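Local structure of transcriptional regulator (Vibrio vulnificus, 4IVN) at the interface of chains A and B. The protein represses transcription of the nan operon for sialic acid catabolism, pairing an RpiR-type helix-turn-helix domain with a SIS domain that takes up the sugar phosphate ManNAc-6P. Residues are numbered along the deposited sequence; one frame, centred on the assembly and turned at random. Chains: chain A/B, Transcriptional regulator.

Contact 1: the interface of chains A and B. Residues chain A 68-69, 186-188; chain B 273, 276-277.
The chain end of one subunit docks on the other where B:Ala277 N donates to the carbonyl A:Ser186 O at 2.8 Å. The bond is nearly straight, 172° at the hydrogen, and arrives close to the line of the C=O. It accompanies an antiparallel bridge that pairs A:Thr187 with B:Met276, so a short beta-like zipper forms where neither chain has a regular strand. The methyl of B:Ala277 rests against the same carbonyl, and the aliphatic root of A:Lys188 packs over the end of the segment, its CG 3.8 Å from B:Ala277 CA. On the opposite flank B:Met276 leans its CB on the hydroxyl A:Ser68 OG at 3.4 Å. Its thioether SD turns back toward A:Thr187 OG1, 3.9 Å away, because the chain folds at chi2 (-45°). Further out, the branch methyl B:Ile273 CG2 presses on the backbone of helix 67-78, 3.6 Å from A:Asp69 CA. A water bridges A:Ser68 N, at the start of that helix, to B:Ala277 O. The C-terminal segment of one subunit thus ties together the partner's helix-turn-helix region and its SIS domain, and may couple the sugar-phosphate pocket, to which both A:Thr187 and B:Met276 contribute, to the placement of the DNA-binding part.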
loop_
_atom_site.group_PDB
_atom_site.type_symbol
_atom_site.label_atom_id
_atom_site.label_comp_id
_atom_site.label_asym_id
_atom_site.label_seq_id
_atom_site.Cartn_x
_atom_site.Cartn_y
_atom_site.Cartn_z
ATOM N N SER A 68 -14.889 -12.825 -18.154
ATOM C CA SER A 68 -14.925 -11.782 -17.088
ATOM C C SER A 68 -16.341 -11.172 -16.934
ATOM O O SER A 68 -16.741 -10.859 -15.851
ATOM C CB SER A 68 -13.903 -10.698 -17.381
ATOM O OG SER A 68 -12.574 -11.212 -17.110
ATOM N N ASP A 69 -17.017 -10.870 -18.052
ATOM C CA ASP A 69 -18.428 -10.361 -18.061
ATOM C C ASP A 69 -19.403 -11.333 -17.347
ATOM O O ASP A 69 -20.186 -10.985 -16.454
ATOM C CB ASP A 69 -18.869 -10.248 -19.514
ATOM C CG ASP A 69 -20.195 -9.565 -19.661
ATOM O OD1 ASP A 69 -20.573 -8.694 -18.812
ATOM O OD2 ASP A 69 -20.904 -9.898 -20.633
ATOM N N SER A 186 -5.261 -10.992 -15.011
ATOM C CA SER A 186 -6.216 -11.014 -16.134
ATOM C C SER A 186 -6.509 -9.615 -16.647
ATOM O O SER A 186 -7.434 -9.452 -17.422
ATOM C CB SER A 186 -7.520 -11.762 -15.766
ATOM O OG SER A 186 -7.280 -13.111 -15.181
ATOM N N THR A 187 -5.737 -8.617 -16.235
ATOM C CA THR A 187 -5.967 -7.233 -16.685
ATOM C C THR A 187 -5.308 -6.979 -18.034
ATOM O O THR A 187 -4.128 -7.128 -18.205
ATOM C CB THR A 187 -5.449 -6.225 -15.640
ATOM O OG1 THR A 187 -6.194 -6.446 -14.425
ATOM C CG2 THR A 187 -5.742 -4.797 -16.115
ATOM N N LYS A 188 -6.093 -6.583 -19.018
ATOM C CA LYS A 188 -5.655 -6.685 -20.376
ATOM C C LYS A 188 -4.342 -5.906 -20.708
ATOM O O LYS A 188 -3.397 -6.482 -21.307
ATOM C CB LYS A 188 -6.816 -6.220 -21.235
ATOM C CG LYS A 188 -6.856 -6.732 -22.655
ATOM C CD LYS A 188 -6.331 -5.628 -23.507
ATOM C CE LYS A 188 -7.094 -5.497 -24.820
ATOM N NZ LYS A 188 -6.165 -4.653 -25.671
ATOM N N ILE B 273 -14.890 -4.140 -16.267
ATOM C CA ILE B 273 -14.997 -5.488 -16.950
ATOM C C ILE B 273 -14.477 -5.429 -18.405
ATOM O O ILE B 273 -13.711 -6.321 -18.832
ATOM C CB ILE B 273 -16.408 -6.097 -16.949
ATOM C CG1 ILE B 273 -16.826 -6.467 -15.526
ATOM C CG2 ILE B 273 -16.431 -7.430 -17.732
ATOM C CD1 ILE B 273 -15.819 -7.301 -14.757
ATOM N N MET B 276 -10.665 -6.074 -18.881
ATOM C CA MET B 276 -10.132 -7.399 -18.620
ATOM C C MET B 276 -9.796 -8.130 -19.901
ATOM O O MET B 276 -10.405 -7.876 -20.953
ATOM C CB MET B 276 -11.153 -8.202 -17.806
ATOM C CG MET B 276 -11.358 -7.641 -16.415
ATOM S SD MET B 276 -9.850 -7.177 -15.460
ATOM C CE MET B 276 -10.527 -5.787 -14.539
ATOM N N ALA B 277 -8.845 -9.078 -19.840
ATOM C CA ALA B 277 -8.446 -9.841 -21.095
ATOM C C ALA B 277 -9.634 -10.616 -21.735
ATOM O O ALA B 277 -10.460 -11.056 -20.906
ATOM C CB ALA B 277 -7.340 -10.817 -20.745
HETATM O O HOH W 1 -13.284 -12.200 -20.565
#

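Contact 2: the interface of chains A and B. Residues chain A 140, 143-144, 147; chain B 136, 140.
Helix 137-151 of each subunit packs against its twin, and the backbone of A:Arg143 and A:Tyr144 on one helix receives B:Ile140 from the other. B:Ile140 does most of the touching and hides 77 Å² of its surface, whereas each chain A residue gives up far less. Its CG1 lies anti to the carbonyl carbon (chi1 -80°), which aims that branch at the partner helix, with B:Ile140 CG1 3.4 Å from A:Tyr144 N and 3.6 Å from A:Tyr144 CA. The terminal methyl B:Ile140 CD1 carries on to the carbonyl A:Arg143 O at 3.7 Å. The contact with A:Arg143 is made by the root of its side chain, where CB meets both CG1 and CD1 of the isoleucine. A:Tyr144 likewise offers CB rather than its ring. No polar pair bonds across this patch, so shape and hydrophobic burial hold it. The two Ile140 side chains slide past each other in opposite directions and meet through their branch methyls, as expected beside a two-fold axis. At the periphery A:Tyr147 and B:Gly136, both residues of ManNAc-6P pockets, come together: B:Gly136 C lies off the face of the tyrosine ring near its CD1-CE1 side, 4.0 Å from A:Tyr147 CD1.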
loop_
_atom_site.group_PDB
_atom_site.type_symbol
_atom_site.label_atom_id
_atom_site.label_comp_id
_atom_site.label_asym_id
_atom_site.label_seq_id
_atom_site.Cartn_x
_atom_site.Cartn_y
_atom_site.Cartn_z
ATOM N N ILE A 140 -0.880 0.470 -6.092
ATOM C CA ILE A 140 -0.408 0.723 -4.673
ATOM C C ILE A 140 0.714 -0.246 -4.365
ATOM O O ILE A 140 1.752 0.145 -3.790
ATOM C CB ILE A 140 -1.596 0.520 -3.657
ATOM C CG1 ILE A 140 -2.542 1.749 -3.648
ATOM C CG2 ILE A 140 -1.130 0.259 -2.216
ATOM C CD1 ILE A 140 -3.163 2.147 -4.975
ATOM N N ARG A 143 3.863 0.578 -6.625
ATOM C CA ARG A 143 4.527 1.740 -6.035
ATOM C C ARG A 143 5.300 1.369 -4.796
ATOM O O ARG A 143 6.361 1.915 -4.565
ATOM C CB ARG A 143 3.475 2.813 -5.644
ATOM C CG ARG A 143 2.873 3.628 -6.815
ATOM C CD ARG A 143 3.910 4.312 -7.766
ATOM N NE ARG A 143 3.327 4.894 -9.038
ATOM C CZ ARG A 143 3.971 5.648 -9.952
ATOM N NH1 ARG A 143 5.282 5.902 -9.827
ATOM N NH2 ARG A 143 3.287 6.174 -11.006
ATOM N N TYR A 144 4.746 0.531 -3.950
ATOM C CA TYR A 144 5.541 0.157 -2.759
ATOM C C TYR A 144 6.807 -0.579 -3.159
ATOM O O TYR A 144 7.854 -0.385 -2.573
ATOM C CB TYR A 144 4.717 -0.681 -1.766
ATOM C CG TYR A 144 5.433 -0.876 -0.426
ATOM C CD1 TYR A 144 5.872 0.261 0.377
ATOM C CD2 TYR A 144 5.597 -2.172 0.100
ATOM C CE1 TYR A 144 6.491 0.053 1.620
ATOM C CE2 TYR A 144 6.197 -2.352 1.334
ATOM C CZ TYR A 144 6.634 -1.235 2.070
ATOM O OH TYR A 144 7.257 -1.493 3.260
ATOM N N TYR A 147 9.336 1.943 -4.595
ATOM C CA TYR A 147 9.866 2.616 -3.416
ATOM C C TYR A 147 10.870 1.803 -2.666
ATOM O O TYR A 147 11.968 2.313 -2.378
ATOM C CB TYR A 147 8.712 3.104 -2.449
ATOM C CG TYR A 147 9.250 3.512 -1.086
ATOM C CD1 TYR A 147 9.706 4.809 -0.847
ATOM C CD2 TYR A 147 9.365 2.535 -0.049
ATOM C CE1 TYR A 147 10.221 5.209 0.416
ATOM C CE2 TYR A 147 9.893 2.927 1.201
ATOM C CZ TYR A 147 10.295 4.248 1.412
ATOM O OH TYR A 147 10.832 4.608 2.582
ATOM N N GLY B 136 7.054 9.981 -0.755
ATOM C CA GLY B 136 7.830 8.780 -0.313
ATOM C C GLY B 136 6.946 7.596 -0.025
ATOM O O GLY B 136 5.942 7.374 -0.781
ATOM N N ILE B 140 2.134 5.671 -1.069
ATOM C CA ILE B 140 1.443 4.321 -1.197
ATOM C C ILE B 140 0.123 4.314 -0.399
ATOM O O ILE B 140 -0.918 3.838 -0.888
ATOM C CB ILE B 140 2.385 3.180 -0.739
ATOM C CG1 ILE B 140 3.367 2.848 -1.868
ATOM C CG2 ILE B 140 1.643 1.935 -0.158
ATOM C CD1 ILE B 140 4.405 3.894 -2.144
#

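Contact 3: the interface of chains A and B. Residues chain A 112, 114, 117, 249; chain B 92-94, 97.
A:Arg114 reaches across to B:Asp92 and B:Cys94, and its path organises the polar half of the patch. From CB the chain bends at chi2 (86°) and then runs straight through CD, which carries A:Arg114 NE to the thiol of B:Cys94, 3.9 Å from B:Cys94 SG. At CZ the guanidinium lies flat on that sulfur: B:Cys94 SG lies against one face of the group, 3.7 Å from the plane, over its centre. The tip then meets the carboxylate of B:Asp92 end on, the two planes only 19° apart. A:Arg114 NH2 forms the salt bridge, 2.6 Å from B:Asp92 OD2, although the oxygen is approached from above the carboxylate plane; NH1 adds weak hydrogen bonds to both carboxylate oxygens. A:Arg114 NH2 also touches B:Cys94 CB at 3.4 Å. Beyond the arginine, the sulfur is enclosed by aliphatic groups: A:Val249 CG1 lies 3.5 Å from B:Cys94 SG, and A:Leu117 CD2 and A:Ile112 CG2 close in farther away. The other methyl of A:Val249 rests on B:Ser97 CB; B:Ser97 OG donates to B:Ile93 O at 2.7 Å, one turn back, from above the carbonyl plane. With the arginine on one side of the cysteine sulfur and aliphatic groups around it, the site clasps the start of helix 93-111 to helices 114-126 and 237-257 of the partner, helping to join the two subunits.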
loop_
_atom_site.group_PDB
_atom_site.type_symbol
_atom_site.label_atom_id
_atom_site.label_comp_id
_atom_site.label_asym_id
_atom_site.label_seq_id
_atom_site.Cartn_x
_atom_site.Cartn_y
_atom_site.Cartn_z
ATOM N N ILE A 112 4.145 -18.998 0.895
ATOM C CA ILE A 112 5.293 -18.481 0.124
ATOM C C ILE A 112 6.215 -19.622 -0.310
ATOM O O ILE A 112 6.539 -20.466 0.440
ATOM C CB ILE A 112 6.055 -17.315 0.837
ATOM C CG1 ILE A 112 5.445 -15.981 0.399
ATOM C CG2 ILE A 112 7.544 -17.331 0.510
ATOM C CD1 ILE A 112 5.485 -14.931 1.491
ATOM N N ARG A 114 9.575 -20.727 -1.106
ATOM C CA ARG A 114 10.854 -20.161 -0.737
ATOM C C ARG A 114 11.909 -20.388 -1.833
ATOM O O ARG A 114 12.862 -19.582 -1.924
ATOM C CB ARG A 114 11.350 -20.757 0.586
ATOM C CG ARG A 114 10.857 -19.987 1.819
ATOM C CD ARG A 114 9.474 -20.442 2.283
ATOM N NE ARG A 114 8.981 -19.844 3.557
ATOM C CZ ARG A 114 9.708 -19.554 4.648
ATOM N NH1 ARG A 114 11.013 -19.763 4.699
ATOM N NH2 ARG A 114 9.126 -19.022 5.719
ATOM N N LEU A 117 11.229 -17.551 -4.350
ATOM C CA LEU A 117 11.647 -16.339 -3.685
ATOM C C LEU A 117 13.192 -16.174 -3.809
ATOM O O LEU A 117 13.659 -15.059 -4.191
ATOM C CB LEU A 117 11.229 -16.396 -2.200
ATOM C CG LEU A 117 11.640 -15.167 -1.369
ATOM C CD1 LEU A 117 11.076 -13.843 -1.917
ATOM C CD2 LEU A 117 11.288 -15.349 0.111
ATOM N N VAL A 249 9.100 -9.148 2.056
ATOM C CA VAL A 249 9.953 -10.326 2.113
ATOM C C VAL A 249 10.968 -10.357 0.971
ATOM O O VAL A 249 12.154 -10.641 1.186
ATOM C CB VAL A 249 9.094 -11.611 2.147
ATOM C CG1 VAL A 249 9.992 -12.809 2.151
ATOM C CG2 VAL A 249 8.163 -11.634 3.374
ATOM N N ASP B 92 13.285 -16.862 10.917
ATOM C CA ASP B 92 13.189 -16.917 9.465
ATOM C C ASP B 92 12.567 -15.648 8.778
ATOM O O ASP B 92 11.481 -15.230 9.153
ATOM C CB ASP B 92 12.362 -18.131 9.030
ATOM C CG ASP B 92 12.207 -18.190 7.498
ATOM O OD1 ASP B 92 13.206 -18.521 6.849
ATOM O OD2 ASP B 92 11.132 -17.874 6.920
ATOM N N ILE B 93 13.198 -15.136 7.711
ATOM C CA ILE B 93 12.753 -13.900 7.056
ATOM C C ILE B 93 11.275 -13.789 6.726
ATOM O O ILE B 93 10.681 -12.801 7.115
ATOM C CB ILE B 93 13.552 -13.534 5.795
ATOM C CG1 ILE B 93 15.000 -13.250 6.171
ATOM C CG2 ILE B 93 12.970 -12.276 5.160
ATOM C CD1 ILE B 93 15.618 -12.123 5.370
ATOM N N CYS B 94 10.675 -14.752 6.031
ATOM C CA CYS B 94 9.257 -14.601 5.694
ATOM C C CYS B 94 8.407 -14.494 6.928
ATOM O O CYS B 94 7.455 -13.684 6.977
ATOM C CB CYS B 94 8.740 -15.731 4.853
ATOM S SG CYS B 94 9.841 -16.015 3.464
ATOM N N SER B 97 9.037 -11.201 9.004
ATOM C CA SER B 97 8.407 -10.042 8.267
ATOM C C SER B 97 6.901 -10.073 8.504
ATOM O O SER B 97 6.259 -9.038 8.762
ATOM C CB SER B 97 8.647 -10.225 6.798
ATOM O OG SER B 97 10.034 -10.251 6.535
#

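Contact 4: the interface of chains A and B. Residues chain A 93-94; chain B 117, 249, 252-253, 256.
A:Ile93 rides over one face of helix 237-257 of the partner, between B:Ser253 and B:Glu256, and with 87 Å² hidden it is the main contributor here. Its CG1 stands anti to the backbone N (chi1 -162°), which sends that arm across B:Asn252, with A:Ile93 CG1 3.9 Å from B:Asn252 CB as the two side chains cross obliquely. The terminal methyl continues to the carboxylate tip of the glutamate, A:Ile93 CD1 lying 3.8 Å from B:Glu256 OE2. The glutamate, with 32 Å² buried, comes from the opposite direction on an extended chain, so that the pair meets tip to tip. B:Ser253, beside the isoleucine, has its hydroxyl occupied within its own helix: B:Ser253 OG donates to B:Val249 O at 2.7 Å, a bond that fixes its rotation. The third contributor, A:Cys94, directs its thiol beside the backbone N (chi1 -72°) into a tight fit against B:Val249, with A:Cys94 SG 3.3 Å from B:Val249 CG1, and B:Leu117 CD2 completes the sulfur's surroundings at 3.9 Å. Nitrogen and oxygen atoms do not pair between the subunits here, and the grip is mainly van der Waals, with a carboxylate at its rim. By seating the first turn of helix 93-111 on the partner's helices 237-257 and 114-126, the site adds this largely apolar packing to the dimer interface.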
loop_
_atom_site.group_PDB
_atom_site.type_symbol
_atom_site.label_atom_id
_atom_site.label_comp_id
_atom_site.label_asym_id
_atom_site.label_seq_id
_atom_site.Cartn_x
_atom_site.Cartn_y
_atom_site.Cartn_z
ATOM N N ILE A 93 -16.112 -3.120 13.716
ATOM C CA ILE A 93 -15.583 -3.002 12.353
ATOM C C ILE A 93 -14.069 -2.883 12.326
ATOM O O ILE A 93 -13.444 -3.441 11.461
ATOM C CB ILE A 93 -16.293 -1.901 11.536
ATOM C CG1 ILE A 93 -16.047 -2.091 10.032
ATOM C CG2 ILE A 93 -15.861 -0.512 11.998
ATOM C CD1 ILE A 93 -16.549 -3.426 9.516
ATOM N N CYS A 94 -13.460 -2.220 13.302
ATOM C CA CYS A 94 -12.020 -2.226 13.386
ATOM C C CYS A 94 -11.452 -3.597 13.558
ATOM O O CYS A 94 -10.439 -3.925 12.937
ATOM C CB CYS A 94 -11.514 -1.413 14.570
ATOM S SG CYS A 94 -11.710 0.363 14.336
ATOM N N LEU B 117 -12.682 8.278 14.977
ATOM C CA LEU B 117 -13.044 7.557 13.747
ATOM C C LEU B 117 -14.479 7.859 13.263
ATOM O O LEU B 117 -14.698 8.130 12.087
ATOM C CB LEU B 117 -12.890 6.038 13.894
ATOM C CG LEU B 117 -13.444 5.200 12.724
ATOM C CD1 LEU B 117 -12.698 5.465 11.410
ATOM C CD2 LEU B 117 -13.306 3.716 13.054
ATOM N N VAL B 249 -10.309 0.557 7.690
ATOM C CA VAL B 249 -11.395 0.719 8.681
ATOM C C VAL B 249 -12.307 1.913 8.360
ATOM O O VAL B 249 -13.559 1.888 8.500
ATOM C CB VAL B 249 -10.719 0.850 10.078
ATOM C CG1 VAL B 249 -11.697 1.287 11.132
ATOM C CG2 VAL B 249 -10.159 -0.522 10.446
ATOM N N ASN B 252 -14.516 0.880 5.302
ATOM C CA ASN B 252 -15.481 -0.114 5.759
ATOM C C ASN B 252 -16.485 0.456 6.753
ATOM O O ASN B 252 -17.656 0.041 6.742
ATOM C CB ASN B 252 -14.804 -1.311 6.409
ATOM C CG ASN B 252 -13.830 -2.020 5.445
ATOM O OD1 ASN B 252 -13.871 -1.791 4.234
ATOM N ND2 ASN B 252 -12.877 -2.756 6.001
ATOM N N SER B 253 -16.056 1.373 7.628
ATOM C CA SER B 253 -17.093 2.056 8.504
ATOM C C SER B 253 -18.039 2.931 7.711
ATOM O O SER B 253 -19.213 2.938 8.002
ATOM C CB SER B 253 -16.500 2.862 9.645
ATOM O OG SER B 253 -15.549 2.074 10.319
ATOM N N GLU B 256 -20.462 0.546 6.255
ATOM C CA GLU B 256 -21.403 0.064 7.263
ATOM C C GLU B 256 -22.458 1.113 7.630
ATOM O O GLU B 256 -23.628 0.799 7.698
ATOM C CB GLU B 256 -20.633 -0.400 8.495
ATOM C CG GLU B 256 -21.478 -1.096 9.550
ATOM C CD GLU B 256 -20.620 -1.511 10.734
ATOM O OE1 GLU B 256 -20.407 -0.685 11.647
ATOM O OE2 GLU B 256 -20.106 -2.650 10.732
#

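Contacts 3 and 4 are near-twins under the two-fold symmetry, with the chains exchanged: both set the start of helix 93-111 against the partner's helices 114-126 and 237-257 and share Ile93, Cys94, Leu117 and Val249. They are alike but not identical, Ile93 being far more buried in contact 4; their centres lie about 31 Å apart. Contact 2 lies to one side of both, about 20 Å from contact 3 and 24 Å from contact 4. Contact 1 is about 25 Å from contact 2 and 30 to 31 Å from the others. The dimer is thus held by helices 93-111, 114-126, 137-151 and 237-257, and at its flanks by C-terminal segments reaching the DNA-binding regions.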